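Local coordinates for protein mRNA export factor (Human herpesvirus 1, PDB 4YXP) that regulates viral gene expression, helping to shut off host protein synthesis and to export intronless viral mRNAs from the nucleus, its C-terminal folded part forming an intertwined homodimer, at residues 71-74 against 75-79; 233-236 against 237-240. All coordinates share one frame; numbering follows the deposited sequence.

Contact 1 of 2, residues 71-74 against 75-79; sequences RRVS and WETLV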
loop_
_atom_site.group_PDB
_atom_site.type_symbol
_atom_site.label_atom_id
_atom_site.label_comp_id
_atom_site.label_asym_id
_atom_site.label_seq_id
_atom_site.Cartn_x
_atom_site.Cartn_y
_atom_site.Cartn_z
ATOM N N ARG B 71 -23.532 5.574 5.848
ATOM C CA ARG B 71 -23.158 4.585 6.853
ATOM C C ARG B 71 -22.494 5.219 8.076
ATOM O O ARG B 71 -21.847 4.531 8.861
ATOM C CB ARG B 71 -22.213 3.532 6.252
ATOM C CG ARG B 71 -22.703 2.841 4.975
ATOM C CD ARG B 71 -24.217 2.687 4.893
ATOM N NE ARG B 71 -24.800 2.100 6.097
ATOM C CZ ARG B 71 -26.106 1.936 6.287
ATOM N NH1 ARG B 71 -26.552 1.400 7.416
ATOM N NH2 ARG B 71 -26.968 2.310 5.349
ATOM N N ARG B 72 -22.658 6.526 8.244
ATOM C CA ARG B 72 -22.085 7.204 9.399
ATOM C C ARG B 72 -22.891 6.895 10.660
ATOM O O ARG B 72 -24.121 6.847 10.627
ATOM C CB ARG B 72 -22.031 8.715 9.173
ATOM C CG ARG B 72 -21.199 9.457 10.213
ATOM C CD ARG B 72 -20.882 10.877 9.776
ATOM N NE ARG B 72 -20.014 11.563 10.728
ATOM C CZ ARG B 72 -19.425 12.732 10.498
ATOM N NH1 ARG B 72 -19.604 13.356 9.341
ATOM N NH2 ARG B 72 -18.649 13.278 11.425
ATOM N N VAL B 73 -22.181 6.673 11.762
ATOM C CA VAL B 73 -22.807 6.493 13.065
ATOM C C VAL B 73 -22.129 7.411 14.073
ATOM O O VAL B 73 -20.919 7.648 13.999
ATOM C CB VAL B 73 -22.733 5.022 13.537
ATOM C CG1 VAL B 73 -23.440 4.101 12.550
ATOM C CG2 VAL B 73 -21.289 4.589 13.740
ATOM N N SER B 74 -22.906 7.939 15.011
ATOM C CA SER B 74 -22.331 8.644 16.144
ATOM C C SER B 74 -21.710 7.616 17.082
ATOM O O SER B 74 -21.987 6.415 16.973
ATOM C CB SER B 74 -23.388 9.468 16.878
ATOM O OG SER B 74 -24.314 8.620 17.533
ATOM N N TRP B 75 -20.871 8.078 18.002
ATOM C CA TRP B 75 -20.313 7.197 19.021
ATOM C C TRP B 75 -21.440 6.557 19.835
ATOM O O TRP B 75 -21.377 5.380 20.186
ATOM C CB TRP B 75 -19.364 7.968 19.940
ATOM C CG TRP B 75 -18.983 7.215 21.175
ATOM C CD1 TRP B 75 -19.294 7.542 22.466
ATOM C CD2 TRP B 75 -18.229 5.999 21.241
ATOM N NE1 TRP B 75 -18.775 6.607 23.329
ATOM C CE2 TRP B 75 -18.119 5.649 22.602
ATOM C CE3 TRP B 75 -17.636 5.171 20.282
ATOM C CZ2 TRP B 75 -17.439 4.510 23.026
ATOM C CZ3 TRP B 75 -16.963 4.043 20.707
ATOM C CH2 TRP B 75 -16.870 3.723 22.067
ATOM N N GLU B 76 -22.474 7.340 20.123
ATOM C CA GLU B 76 -23.601 6.857 20.923
ATOM C C GLU B 76 -24.341 5.727 20.205
ATOM O O GLU B 76 -24.757 4.750 20.828
ATOM C CB GLU B 76 -24.566 8.006 21.239
ATOM C CG GLU B 76 -24.063 8.977 22.308
ATOM C CD GLU B 76 -22.864 9.802 21.855
ATOM O OE1 GLU B 76 -22.729 10.057 20.637
ATOM O OE2 GLU B 76 -22.056 10.199 22.723
ATOM N N THR B 77 -24.499 5.861 18.893
ATOM C CA THR B 77 -25.163 4.838 18.090
ATOM C C THR B 77 -24.315 3.567 18.014
ATOM O O THR B 77 -24.843 2.454 18.063
ATOM C CB THR B 77 -25.459 5.356 16.661
ATOM O OG1 THR B 77 -26.417 6.418 16.730
ATOM C CG2 THR B 77 -26.010 4.245 15.765
ATOM N N LEU B 78 -23.002 3.729 17.892
ATOM C CA LEU B 78 -22.103 2.584 17.834
ATOM C C LEU B 78 -22.151 1.815 19.156
ATOM O O LEU B 78 -22.121 0.584 19.178
ATOM C CB LEU B 78 -20.674 3.039 17.518
ATOM C CG LEU B 78 -19.588 1.962 17.398
ATOM C CD1 LEU B 78 -19.939 0.911 16.357
ATOM C CD2 LEU B 78 -18.256 2.609 17.055
ATOM N N VAL B 79 -22.237 2.542 20.261
ATOM C CA VAL B 79 -22.308 1.900 21.567
ATOM C C VAL B 79 -23.606 1.103 21.658
ATOM O O VAL B 79 -23.628 -0.010 22.186
ATOM C CB VAL B 79 -22.186 2.941 22.703
ATOM C CG1 VAL B 79 -22.638 2.367 24.039
ATOM C CG2 VAL B 79 -20.743 3.425 22.809
HETATM O O HOH W 1 -25.689 7.926 14.654
#
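W75, the first residue of helix 75-91, meets S74 only through its backbone and CB, which lies 3.7 Å from S74 C. Its indole makes a cation-pi contact with K127 of the same chain and packs on S273 of the second subunit. E76 turns back instead: its chain is bent at chi2 (68°), which brings OE1 beside the CB and OG of S74. At T77 the first turn is capped. S74 is the N-cap, and its OG, set between its own backbone N and carbonyl carbon (chi1 69°), accepts T77 N at 3.1 Å with an N-H...O angle of 155°. A capping box would complete this with a direct bond from S74 N to the side chain of T77; here a water stands in. It accepts from S74 N at 2.8 Å and joins T77 OG1 at 2.7 Å. The other branch of T77, CG2, is turned to V73 and lies 4.0 Å from V73 CB, so one side chain serves both a polar and an apolar neighbour. L78 follows with the first regular backbone bond of the helix, from L78 N to S74 O at 3.0 Å. Its CB also meets V73 CG2 at 4.1 Å, an apolar contact between the residue before the N-cap and the fourth residue after it, which is the hydrophobic staple. F269 of the second subunit packs on both V73 and L78, while A124 of helix 112-132 touches L78 from within the chain. V79, one turn on from W75, bonds its N to W75 O and lays CG2 over one face of the indole, 3.4 Å above the plane and toward the rim.

Contact 2 of 2, residues 233-236 against 237-240; sequences AGLI and EILD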
loop_
_atom_site.group_PDB
_atom_site.type_symbol
_atom_site.label_atom_id
_atom_site.label_comp_id
_atom_site.label_asym_id
_atom_site.label_seq_id
_atom_site.Cartn_x
_atom_site.Cartn_y
_atom_site.Cartn_z
ATOM N N ALA B 233 -8.201 12.972 12.004
ATOM C CA ALA B 233 -7.976 14.373 12.345
ATOM C C ALA B 233 -6.506 14.618 12.673
ATOM O O ALA B 233 -5.916 15.613 12.245
ATOM C CB ALA B 233 -8.853 14.784 13.515
ATOM N N GLY B 234 -5.920 13.697 13.427
ATOM C CA GLY B 234 -4.565 13.856 13.915
ATOM C C GLY B 234 -3.506 13.770 12.833
ATOM O O GLY B 234 -2.566 14.561 12.812
ATOM N N LEU B 235 -3.654 12.810 11.928
ATOM C CA LEU B 235 -2.652 12.598 10.893
ATOM C C LEU B 235 -2.782 13.638 9.787
ATOM O O LEU B 235 -1.781 14.065 9.217
ATOM C CB LEU B 235 -2.763 11.184 10.326
ATOM C CG LEU B 235 -2.296 10.080 11.281
ATOM C CD1 LEU B 235 -2.525 8.711 10.671
ATOM C CD2 LEU B 235 -0.823 10.245 11.663
ATOM N N ILE B 236 -4.004 14.065 9.494
ATOM C CA ILE B 236 -4.193 15.182 8.575
ATOM C C ILE B 236 -3.517 16.430 9.145
ATOM O O ILE B 236 -2.955 17.231 8.400
ATOM C CB ILE B 236 -5.685 15.440 8.294
ATOM C CG1 ILE B 236 -6.263 14.299 7.456
ATOM C CG2 ILE B 236 -5.880 16.780 7.571
ATOM C CD1 ILE B 236 -7.767 14.362 7.279
ATOM N N GLU B 237 -3.577 16.598 10.464
ATOM C CA GLU B 237 -3.025 17.794 11.090
ATOM C C GLU B 237 -1.504 17.860 10.955
ATOM O O GLU B 237 -0.963 18.906 10.604
ATOM C CB GLU B 237 -3.409 17.870 12.574
ATOM C CG GLU B 237 -2.848 19.112 13.268
ATOM C CD GLU B 237 -3.426 19.339 14.652
ATOM O OE1 GLU B 237 -3.717 18.350 15.356
ATOM O OE2 GLU B 237 -3.587 20.518 15.037
ATOM N N ILE B 238 -0.811 16.757 11.230
ATOM C CA ILE B 238 0.648 16.797 11.236
ATOM C C ILE B 238 1.176 16.918 9.808
ATOM O O ILE B 238 2.251 17.472 9.590
ATOM C CB ILE B 238 1.257 15.574 11.961
ATOM C CG1 ILE B 238 0.931 14.264 11.239
ATOM C CG2 ILE B 238 0.776 15.528 13.403
ATOM C CD1 ILE B 238 1.708 13.072 11.778
ATOM N N LEU B 239 0.419 16.412 8.838
ATOM C CA LEU B 239 0.776 16.594 7.434
ATOM C C LEU B 239 0.726 18.079 7.081
ATOM O O LEU B 239 1.439 18.543 6.188
ATOM C CB LEU B 239 -0.157 15.784 6.526
ATOM C CG LEU B 239 0.150 14.284 6.436
ATOM C CD1 LEU B 239 -1.008 13.505 5.831
ATOM C CD2 LEU B 239 1.417 14.050 5.620
ATOM N N ASP B 240 -0.103 18.829 7.801
ATOM C CA ASP B 240 -0.213 20.269 7.590
ATOM C C ASP B 240 0.875 21.050 8.327
ATOM O O ASP B 240 1.511 21.935 7.748
ATOM C CB ASP B 240 -1.590 20.768 8.040
ATOM C CG ASP B 240 -1.785 22.258 7.785
ATOM O OD1 ASP B 240 -1.459 22.720 6.671
ATOM O OD2 ASP B 240 -2.262 22.964 8.700
HETATM O O HOH W 2 -2.092 15.903 15.298
#
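L235 and I238 lie side by side and point the same way, L235 CD2 being 3.8 Å from I238 CD1, on a buried turn of helix 230-241 within the CHC2-type zinc finger. The pairing depends on the rotation of I238: CG1 sits between the backbone N and the carbonyl carbon (chi1 64°), so that both branches face back along the helix. CG1 approaches L235 O to 3.4 Å, and CG2 comes within 3.5 Å of G234 O. L239 leans on L235 O too: its CG lies close to that oxygen, to which L239 N also donates. Carbonyl and aliphatic carbon are thus packed together along the turn.

The more elaborate polar arrangement is at G234 O. It accepts I238 N at 3.2 Å and, in addition, a water at 2.9 Å. The water donates a second bond to E237 OE1, also 2.9 Å away; the extended E237 chain, its CG anti to the backbone N, places OE1 where the water can join it to G234 O. Each carboxylate oxygen of E237 has a partner, the water on OE1 and a salt bridge from R22 of the second subunit on OE2, while D240 is likewise paired with R34 of that subunit and I236 packs on its I28.

Further out, F160 and Y164 of helix 146-167 cover I238, and F160 reaches L239 too, which I258 of helix 249-259 also touches. The side chain of I238 is about 5 Å from that of the zinc ligand H242. Close to the C-terminal end of the helix the bonding shifts: D240 N donates only weakly to I236 O and makes a shorter bond, 2.9 Å, to E237 O.

In the fold
Each contact pairs adjoining segments, so neither closes a long loop, and along the chain they come in series without nesting or crossing. Following the chain from the N terminus, contact 1 comes first, where the loop after helix 56-59 turns into helix 75-91. Several helices, among them 93-109, 112-132, 146-167 and 188-204, intervene before contact 2, within helix 230-241 just ahead of the zinc ligand H242. Their centres are 23 Å apart. Both pack on helix 112-132 of their own chain and touch the second subunit: contact 1 meets its C-terminal residues 269-275, within the region important for homodimerization, whereas contact 2 meets its N-terminal helical part and its F275.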